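Local coordinates for protein biofilm growth-associated repressor (Xylella fastidiosa, PDB 3PQK) that represses transcription of its own operon, which serves hydrogen sulfide detoxification, by binding a palindromic AT-rich promoter sequence as a winged-helix redox switch, at the interface of chains A and B. Coordinates in Å, arbitrary orientation; residue numbers count along the deposited sequence, not the author numbering. Chains: chain A/B, Biofilm growth-associated repressor.

Contact 1: the interface of chains A and B. Residues chain A 6-7, 10-11, 13-14; chain B 22-23, 26-27.
A:Met6 carries CG anti to its backbone N (chi1 174°) and bends at chi3, while B:Met27, a selenomethionine, sets CG anti to its carbonyl carbon (chi1 -67°) and also bends at its end. The thioether of A:Met6 and the selenoether of B:Met27 cross at about a right angle, with the A:Met6 methyl CE 3.3 Å from the B:Met27 selenium SE. This patch joins two subunits of an ArsR-family winged-helix repressor: helix 5-20 of chain A lies over the start of helix 23-33 of chain B. Packing carries it, with no N or O of one side within bonding reach of the other. The methyl CB of A:Ala10 sits 3.6 Å from B:Met27 CG and touches CB of B:Pro23 as well. One turn further along the A helix, A:Ala14 receives CD1 of B:Leu26, 3.6 Å from its CA; B:Leu26 also crosses A:Val13 obliquely, CD1 3.9 Å from A:Val13 CG1. B:Pro23, first residue of its helix, presents ring atoms CB and CG to the amide of A:Asn11, and A:Asn11 OD1 lies 3.4 Å from CG of B:Pro23. That amide is steadied within its own helix: A:Asn11 ND2 donates to the carbonyl O of A:Glu7 at 2.9 Å, approaching from above the carbonyl plane.

Contact 2: the interface of chains A and B. Residues chain A 9, 13, 16, 83, 86-87, 90; chain B 94-95.
B:Ile94 keeps helical backbone torsions, whereas B:Phe95, next to the end of helix 84-96, departs to phi/psi -110/-63°. The ring of B:Phe95 wedges between helix 5-20 of chain A and A:Lys83, just before helix 84-96, in this ArsR-type dimer. CG2 of A:Val13, the branch beside its backbone N, comes tip to tip over one ring face as a CH-pi contact, 3.7 Å from the centroid and offset toward the rim. The opposite face is backed by CG2 of B:Ile94 from the same chain, lying over the ring centre. At the edge, in plane, stands NH2 of A:Arg9, 3.6 Å from CD1 of B:Phe95, its guanidinium turned 78° from the ring; A:Leu16 brings CD2 to within 3.7 Å of the far tip, CZ. A:Lys83, bent at chi2, slides antiparallel past both B:Ile94 and B:Phe95. Its terminal amine NZ donates to the carbonyl O of B:Ile94 at 2.6 Å and to the side-chain OE1 of A:Gln86 at 2.8 Å, in each case from above the carbonyl plane. These two oxygens fix the amine and may help to keep it charged. The other branch of B:Ile94 ends in CD1, which packs 3.8 Å from CA of A:Leu87. The site thus fits the end of helix 84-96 of one subunit between helix 5-20 and the start of helix 84-96 of the other.

Contact 3: the interface of chains A and B. Residues chain A 13-14, 17-18, 20-21, 26, 87, 91; chain B 13-14, 17-18, 20-21, 26, 87, 91.
A:Leu17 leaves its helix with CG anti to the carbonyl carbon (chi1 -63°), and its CB lies against the hydroxyl OG of B:Ser21, 3.2 Å away. Beyond CG the branches part: CD1 reaches CB of B:Leu20 at 3.7 Å and continues toward CD2 of B:Leu26, tip to tip. CD2 meets its own counterpart, CD2 of B:Leu17, at 3.8 Å, the two side chains crossing near a right angle about the two-fold axis of the ArsR-family dimer. The same methyl also faces CD2 of B:Leu91, which crosses A:Leu87 obliquely, 3.8 Å from CD1. A serine hydroxyl from each subunit borders the leucine core. OG of B:Ser21 donates to O of B:Leu17 at 2.9 Å, from above the carbonyl plane, which caps the helix end and fixes the hydroxyl's rotation. OG also packs 3.0 Å from the backbone N of A:Lys18, whose N-H is turned along its own helix to O of A:Ala14, so this is contact rather than a hydrogen bond; A:Ser21 meets B:Lys18 likewise. The lysine side chains are poorly ordered. In the fold, the N-terminal helices, residues 5-20 of A and 3-20 of B, pack antiparallel at the dimer centre, with both copies of helices 23-33 and 84-96 around them.

Contact 1: the interface of chains A and B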
loop_
_atom_site.group_PDB
_atom_site.type_symbol
_atom_site.label_atom_id
_atom_site.label_comp_id
_atom_site.label_asym_id
_atom_site.label_seq_id
_atom_site.Cartn_x
_atom_site.Cartn_y
_atom_site.Cartn_z
ATOM N N MET A 6 10.192 -12.848 -8.684
ATOM C CA MET A 6 9.953 -12.221 -7.386
ATOM C C MET A 6 10.410 -10.757 -7.479
ATOM O O MET A 6 9.755 -9.887 -6.920
ATOM C CB MET A 6 10.685 -13.003 -6.276
ATOM C CG MET A 6 10.626 -12.361 -4.894
ATOM S SD MET A 6 11.982 -12.861 -3.774
ATOM C CE MET A 6 13.422 -12.440 -4.784
ATOM N N GLU A 7 11.508 -10.488 -8.228
ATOM C CA GLU A 7 12.037 -9.140 -8.503
ATOM C C GLU A 7 11.048 -8.431 -9.433
ATOM O O GLU A 7 10.847 -7.221 -9.310
ATOM C CB GLU A 7 13.422 -9.213 -9.166
ATOM C CG GLU A 7 14.021 -7.857 -9.519
ATOM C CD GLU A 7 15.106 -7.844 -10.582
ATOM O OE1 GLU A 7 15.374 -8.899 -11.204
ATOM O OE2 GLU A 7 15.690 -6.759 -10.799
ATOM N N ALA A 10 7.927 -7.497 -7.155
ATOM C CA ALA A 10 8.398 -6.531 -6.169
ATOM C C ALA A 10 8.443 -5.094 -6.715
ATOM O O ALA A 10 7.854 -4.201 -6.115
ATOM C CB ALA A 10 9.751 -6.946 -5.625
ATOM N N ASN A 11 9.103 -4.890 -7.866
ATOM C CA ASN A 11 9.185 -3.582 -8.513
ATOM C C ASN A 11 7.825 -3.055 -8.918
ATOM O O ASN A 11 7.530 -1.878 -8.693
ATOM C CB ASN A 11 10.084 -3.666 -9.726
ATOM C CG ASN A 11 11.527 -3.561 -9.341
ATOM O OD1 ASN A 11 11.985 -2.517 -8.876
ATOM N ND2 ASN A 11 12.253 -4.654 -9.480
ATOM N N VAL A 13 4.833 -3.837 -7.661
ATOM C CA VAL A 13 4.046 -3.500 -6.442
ATOM C C VAL A 13 4.592 -2.209 -5.785
ATOM O O VAL A 13 3.811 -1.347 -5.383
ATOM C CB VAL A 13 3.963 -4.716 -5.474
ATOM C CG1 VAL A 13 3.180 -4.389 -4.196
ATOM C CG2 VAL A 13 3.305 -5.882 -6.184
ATOM N N ALA A 14 5.925 -2.046 -5.759
ATOM C CA ALA A 14 6.555 -0.839 -5.244
ATOM C C ALA A 14 6.130 0.372 -6.039
ATOM O O ALA A 14 5.868 1.424 -5.448
ATOM C CB ALA A 14 8.069 -0.979 -5.266
ATOM N N HIS B 22 9.672 0.174 -1.766
ATOM C CA HIS B 22 11.017 -0.253 -2.153
ATOM C C HIS B 22 10.926 -1.727 -2.430
ATOM O O HIS B 22 10.477 -2.458 -1.557
ATOM C CB HIS B 22 12.070 0.062 -1.072
ATOM C CG HIS B 22 13.501 -0.148 -1.493
ATOM N ND1 HIS B 22 13.930 -1.339 -2.070
ATOM C CD2 HIS B 22 14.566 0.676 -1.359
ATOM C CE1 HIS B 22 15.221 -1.183 -2.311
ATOM N NE2 HIS B 22 15.655 0.005 -1.886
ATOM N N PRO B 23 11.289 -2.198 -3.649
ATOM C CA PRO B 23 11.184 -3.646 -3.955
ATOM C C PRO B 23 11.840 -4.584 -2.951
ATOM O O PRO B 23 11.267 -5.627 -2.635
ATOM C CB PRO B 23 11.810 -3.761 -5.356
ATOM C CG PRO B 23 12.639 -2.507 -5.530
ATOM C CD PRO B 23 11.842 -1.454 -4.807
ATOM N N LEU B 26 9.695 -4.749 0.140
ATOM C CA LEU B 26 8.554 -5.605 -0.141
ATOM C C LEU B 26 8.870 -7.108 -0.089
ATOM O O LEU B 26 8.098 -7.868 0.493
ATOM C CB LEU B 26 7.894 -5.226 -1.464
ATOM C CG LEU B 26 7.029 -3.984 -1.369
ATOM C CD1 LEU B 26 6.639 -3.492 -2.759
ATOM C CD2 LEU B 26 5.767 -4.270 -0.555
HETATM N N MSE B 27 9.997 -7.517 -0.678
HETATM C CA MSE B 27 10.416 -8.932 -0.682
HETATM C C MSE B 27 10.656 -9.382 0.764
HETATM O O MSE B 27 10.142 -10.412 1.174
HETATM C CB MSE B 27 11.672 -9.119 -1.541
HETATM C CG MSE B 27 11.433 -8.880 -3.027
HETATM SE SE MSE B 27 13.022 -9.216 -4.131
HETATM C CE MSE B 27 14.065 -7.697 -3.835
#

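Contact 2: the interface of chains A and B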
loop_
_atom_site.group_PDB
_atom_site.type_symbol
_atom_site.label_atom_id
_atom_site.label_comp_id
_atom_site.label_asym_id
_atom_site.label_seq_id
_atom_site.Cartn_x
_atom_site.Cartn_y
_atom_site.Cartn_z
ATOM N N ARG A 9 7.529 -8.911 -9.641
ATOM C CA ARG A 9 6.395 -8.497 -8.810
ATOM C C ARG A 9 6.765 -7.379 -7.828
ATOM O O ARG A 9 6.010 -6.422 -7.702
ATOM C CB ARG A 9 5.808 -9.691 -8.041
ATOM C CG ARG A 9 4.313 -9.550 -7.722
ATOM C CD ARG A 9 3.499 -10.354 -8.732
ATOM N NE ARG A 9 2.148 -9.831 -8.967
ATOM C CZ ARG A 9 1.858 -8.729 -9.663
ATOM N NH1 ARG A 9 2.829 -7.962 -10.145
ATOM N NH2 ARG A 9 0.596 -8.366 -9.845
ATOM N N VAL A 13 4.833 -3.837 -7.661
ATOM C CA VAL A 13 4.046 -3.500 -6.442
ATOM C C VAL A 13 4.592 -2.209 -5.785
ATOM O O VAL A 13 3.811 -1.347 -5.383
ATOM C CB VAL A 13 3.963 -4.716 -5.474
ATOM C CG1 VAL A 13 3.180 -4.389 -4.196
ATOM C CG2 VAL A 13 3.305 -5.882 -6.184
ATOM N N LEU A 16 3.330 0.668 -7.790
ATOM C CA LEU A 16 1.937 0.895 -7.445
ATOM C C LEU A 16 1.808 1.648 -6.102
ATOM O O LEU A 16 0.971 2.545 -6.000
ATOM C CB LEU A 16 1.173 -0.444 -7.406
ATOM C CG LEU A 16 -0.287 -0.370 -6.923
ATOM C CD1 LEU A 16 -1.091 0.607 -7.757
ATOM C CD2 LEU A 16 -0.947 -1.739 -6.956
ATOM N N LYS A 83 -6.222 -5.224 -11.227
ATOM C CA LYS A 83 -5.499 -5.758 -10.084
ATOM C C LYS A 83 -5.335 -4.738 -8.932
ATOM O O LYS A 83 -5.532 -5.111 -7.788
ATOM C CB LYS A 83 -4.139 -6.325 -10.569
ATOM C CG LYS A 83 -3.304 -7.028 -9.501
ATOM C CD LYS A 83 -3.910 -8.356 -9.116
ATOM C CE LYS A 83 -3.011 -9.077 -8.162
ATOM N NZ LYS A 83 -3.786 -10.027 -7.343
ATOM N N GLN A 86 -7.904 -4.219 -5.967
ATOM C CA GLN A 86 -7.820 -5.188 -4.859
ATOM C C GLN A 86 -7.023 -4.553 -3.718
ATOM O O GLN A 86 -7.385 -4.691 -2.559
ATOM C CB GLN A 86 -7.137 -6.504 -5.319
ATOM C CG GLN A 86 -7.948 -7.386 -6.312
ATOM C CD GLN A 86 -7.123 -8.570 -6.855
ATOM O OE1 GLN A 86 -6.193 -9.081 -6.216
ATOM N NE2 GLN A 86 -7.423 -9.035 -8.069
ATOM N N LEU A 87 -5.968 -3.814 -4.052
ATOM C CA LEU A 87 -5.154 -3.160 -3.030
ATOM C C LEU A 87 -5.955 -2.002 -2.409
ATOM O O LEU A 87 -5.955 -1.850 -1.180
ATOM C CB LEU A 87 -3.803 -2.666 -3.608
ATOM C CG LEU A 87 -2.905 -1.836 -2.633
ATOM C CD1 LEU A 87 -2.583 -2.598 -1.363
ATOM C CD2 LEU A 87 -1.626 -1.367 -3.334
ATOM N N ALA A 90 -8.373 -3.262 0.063
ATOM C CA ALA A 90 -7.692 -3.658 1.303
ATOM C C ALA A 90 -7.331 -2.454 2.141
ATOM O O ALA A 90 -7.471 -2.511 3.353
ATOM C CB ALA A 90 -6.442 -4.462 0.995
ATOM N N ILE B 94 -2.638 -10.491 -1.916
ATOM C CA ILE B 94 -2.943 -9.956 -3.249
ATOM C C ILE B 94 -1.825 -10.237 -4.247
ATOM O O ILE B 94 -2.114 -10.622 -5.378
ATOM C CB ILE B 94 -3.287 -8.437 -3.194
ATOM C CG1 ILE B 94 -4.537 -8.156 -2.324
ATOM C CG2 ILE B 94 -3.468 -7.858 -4.605
ATOM C CD1 ILE B 94 -4.556 -6.711 -1.717
ATOM N N PHE B 95 -0.555 -10.004 -3.851
ATOM C CA PHE B 95 0.569 -10.100 -4.778
ATOM C C PHE B 95 1.559 -11.257 -4.607
ATOM O O PHE B 95 1.753 -12.027 -5.550
ATOM C CB PHE B 95 1.336 -8.757 -4.817
ATOM C CG PHE B 95 0.499 -7.548 -5.159
ATOM C CD1 PHE B 95 0.157 -7.267 -6.484
ATOM C CD2 PHE B 95 0.072 -6.668 -4.163
ATOM C CE1 PHE B 95 -0.616 -6.152 -6.808
ATOM C CE2 PHE B 95 -0.681 -5.533 -4.490
ATOM C CZ PHE B 95 -1.017 -5.281 -5.813
#

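Contact 3: the interface of chains A and B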
loop_
_atom_site.group_PDB
_atom_site.type_symbol
_atom_site.label_atom_id
_atom_site.label_comp_id
_atom_site.label_asym_id
_atom_site.label_seq_id
_atom_site.Cartn_x
_atom_site.Cartn_y
_atom_site.Cartn_z
ATOM N N VAL A 13 4.833 -3.837 -7.661
ATOM C CA VAL A 13 4.046 -3.500 -6.442
ATOM C C VAL A 13 4.592 -2.209 -5.785
ATOM O O VAL A 13 3.811 -1.347 -5.383
ATOM C CB VAL A 13 3.963 -4.716 -5.474
ATOM C CG1 VAL A 13 3.180 -4.389 -4.196
ATOM C CG2 VAL A 13 3.305 -5.882 -6.184
ATOM N N ALA A 14 5.925 -2.046 -5.759
ATOM C CA ALA A 14 6.555 -0.839 -5.244
ATOM C C ALA A 14 6.130 0.372 -6.039
ATOM O O ALA A 14 5.868 1.424 -5.448
ATOM C CB ALA A 14 8.069 -0.979 -5.266
ATOM N N LEU A 17 2.634 1.287 -5.089
ATOM C CA LEU A 17 2.608 1.929 -3.760
ATOM C C LEU A 17 3.080 3.365 -3.858
ATOM O O LEU A 17 2.533 4.229 -3.169
ATOM C CB LEU A 17 3.444 1.151 -2.718
ATOM C CG LEU A 17 2.981 -0.277 -2.379
ATOM C CD1 LEU A 17 3.890 -0.906 -1.351
ATOM C CD2 LEU A 17 1.523 -0.316 -1.910
ATOM N N LYS A 18 4.090 3.630 -4.718
ATOM C CA LYS A 18 4.577 5.003 -4.954
ATOM C C LYS A 18 3.399 5.857 -5.427
ATOM O O LYS A 18 3.196 6.954 -4.911
ATOM C CB LYS A 18 5.677 5.037 -6.031
ATOM C CG LYS A 18 7.039 4.618 -5.519
ATOM C CD LYS A 18 8.013 4.352 -6.662
ATOM C CE LYS A 18 9.266 3.657 -6.183
ATOM N NZ LYS A 18 10.174 3.349 -7.318
ATOM N N LEU A 20 0.100 5.380 -4.990
ATOM C CA LEU A 20 -0.892 5.575 -3.932
ATOM C C LEU A 20 -0.365 6.385 -2.736
ATOM O O LEU A 20 -1.153 6.775 -1.889
ATOM C CB LEU A 20 -1.476 4.236 -3.475
ATOM C CG LEU A 20 -2.208 3.403 -4.525
ATOM C CD1 LEU A 20 -2.531 2.057 -3.981
ATOM C CD2 LEU A 20 -3.499 4.091 -4.998
ATOM N N SER A 21 0.947 6.640 -2.683
ATOM C CA SER A 21 1.648 7.398 -1.631
ATOM C C SER A 21 1.381 8.944 -1.642
ATOM O O SER A 21 2.324 9.725 -1.480
ATOM C CB SER A 21 3.154 7.155 -1.730
ATOM O OG SER A 21 3.471 5.946 -1.075
ATOM N N LEU A 26 -5.138 8.881 -1.837
ATOM C CA LEU A 26 -5.748 7.927 -0.920
ATOM C C LEU A 26 -7.202 8.253 -0.558
ATOM O O LEU A 26 -8.042 7.359 -0.563
ATOM C CB LEU A 26 -4.896 7.751 0.322
ATOM C CG LEU A 26 -3.685 6.860 0.112
ATOM C CD1 LEU A 26 -2.738 6.960 1.299
ATOM C CD2 LEU A 26 -4.110 5.414 -0.101
ATOM N N LEU A 87 -5.968 -3.814 -4.052
ATOM C CA LEU A 87 -5.154 -3.160 -3.030
ATOM C C LEU A 87 -5.955 -2.002 -2.409
ATOM O O LEU A 87 -5.955 -1.850 -1.180
ATOM C CB LEU A 87 -3.803 -2.666 -3.608
ATOM C CG LEU A 87 -2.905 -1.836 -2.633
ATOM C CD1 LEU A 87 -2.583 -2.598 -1.363
ATOM C CD2 LEU A 87 -1.626 -1.367 -3.334
ATOM N N LEU A 91 -6.862 -1.366 1.512
ATOM C CA LEU A 91 -6.544 -0.118 2.221
ATOM C C LEU A 91 -7.833 0.463 2.846
ATOM O O LEU A 91 -7.786 1.004 3.954
ATOM C CB LEU A 91 -5.927 0.920 1.255
ATOM C CG LEU A 91 -4.517 0.635 0.713
ATOM C CD1 LEU A 91 -4.228 1.516 -0.511
ATOM C CD2 LEU A 91 -3.431 0.869 1.797
ATOM N N VAL B 13 -1.268 6.914 6.346
ATOM C CA VAL B 13 -1.272 5.750 5.412
ATOM C C VAL B 13 -0.330 6.011 4.213
ATOM O O VAL B 13 0.422 5.119 3.819
ATOM C CB VAL B 13 -2.719 5.363 5.004
ATOM C CG1 VAL B 13 -2.760 4.194 4.010
ATOM C CG2 VAL B 13 -3.506 4.999 6.244
ATOM N N ALA B 14 -0.316 7.250 3.699
ATOM C CA ALA B 14 0.581 7.639 2.614
ATOM C C ALA B 14 2.025 7.487 3.044
ATOM O O ALA B 14 2.844 7.011 2.255
ATOM C CB ALA B 14 0.304 9.067 2.190
ATOM N N LEU B 17 2.917 3.868 3.031
ATOM C CA LEU B 17 3.083 3.372 1.654
ATOM C C LEU B 17 4.423 3.815 1.094
ATOM O O LEU B 17 5.063 3.047 0.379
ATOM C CB LEU B 17 1.931 3.818 0.726
ATOM C CG LEU B 17 0.519 3.297 1.063
ATOM C CD1 LEU B 17 -0.505 3.836 0.078
ATOM C CD2 LEU B 17 0.460 1.787 1.129
ATOM N N LYS B 18 4.859 5.045 1.433
ATOM C CA LYS B 18 6.181 5.555 1.015
ATOM C C LYS B 18 7.255 4.589 1.532
ATOM O O LYS B 18 8.137 4.188 0.771
ATOM C CB LYS B 18 6.453 6.959 1.587
ATOM C CG LYS B 18 5.754 8.069 0.835
ATOM C CD LYS B 18 5.781 9.382 1.609
ATOM C CE LYS B 18 4.847 10.413 1.018
ATOM N NZ LYS B 18 4.839 11.662 1.825
ATOM N N LEU B 20 6.965 1.346 2.388
ATOM C CA LEU B 20 6.901 0.048 1.718
ATOM C C LEU B 20 7.219 0.120 0.216
ATOM O O LEU B 20 7.365 -0.925 -0.412
ATOM C CB LEU B 20 5.538 -0.621 1.957
ATOM C CG LEU B 20 5.166 -0.936 3.403
ATOM C CD1 LEU B 20 3.756 -1.385 3.489
ATOM C CD2 LEU B 20 6.089 -2.011 4.012
ATOM N N SER B 21 7.333 1.335 -0.346
ATOM C CA SER B 21 7.636 1.615 -1.763
ATOM C C SER B 21 9.105 1.321 -2.195
ATOM O O SER B 21 9.701 2.127 -2.926
ATOM C CB SER B 21 7.292 3.068 -2.091
ATOM O OG SER B 21 5.910 3.167 -2.355
ATOM N N LEU B 26 9.695 -4.749 0.140
ATOM C CA LEU B 26 8.554 -5.605 -0.141
ATOM C C LEU B 26 8.870 -7.108 -0.089
ATOM O O LEU B 26 8.098 -7.868 0.493
ATOM C CB LEU B 26 7.894 -5.226 -1.464
ATOM C CG LEU B 26 7.029 -3.984 -1.369
ATOM C CD1 LEU B 26 6.639 -3.492 -2.759
ATOM C CD2 LEU B 26 5.767 -4.270 -0.555
ATOM N N LEU B 87 -1.422 -4.449 6.667
ATOM C CA LEU B 87 -1.212 -4.042 5.278
ATOM C C LEU B 87 -0.258 -5.037 4.595
ATOM O O LEU B 87 -0.520 -5.463 3.461
ATOM C CB LEU B 87 -0.693 -2.593 5.179
ATOM C CG LEU B 87 -0.295 -2.095 3.748
ATOM C CD1 LEU B 87 -1.464 -2.199 2.763
ATOM C CD2 LEU B 87 0.251 -0.677 3.796
ATOM N N LEU B 91 -0.872 -7.247 1.223
ATOM C CA LEU B 91 0.034 -7.222 0.066
ATOM C C LEU B 91 0.490 -8.661 -0.255
ATOM O O LEU B 91 0.626 -9.014 -1.435
ATOM C CB LEU B 91 1.269 -6.342 0.352
ATOM C CG LEU B 91 1.058 -4.825 0.474
ATOM C CD1 LEU B 91 2.263 -4.168 1.160
ATOM C CD2 LEU B 91 0.807 -4.168 -0.917
#

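Centres of the C-alpha atoms of contacts 1 and 2, and of contacts 1 and 3, lie about 11 Å apart; those of contacts 2 and 3 are about 9 Å apart. A:Val13 belongs to all three, A:Ala14 and B:Leu26 link contacts 1 and 3, and A:Leu87 links contacts 2 and 3. The N-terminal helix of chain A therefore runs through one continuous interface, with contact 3 on the two-fold axis and contacts 1 and 2 each repeated with the chains exchanged. Helices 23-33 and 84-96 also carry the disulfide between A:Cys30 and A:Cys96, likewise in B, so its state could plausibly influence how the subunits are oriented.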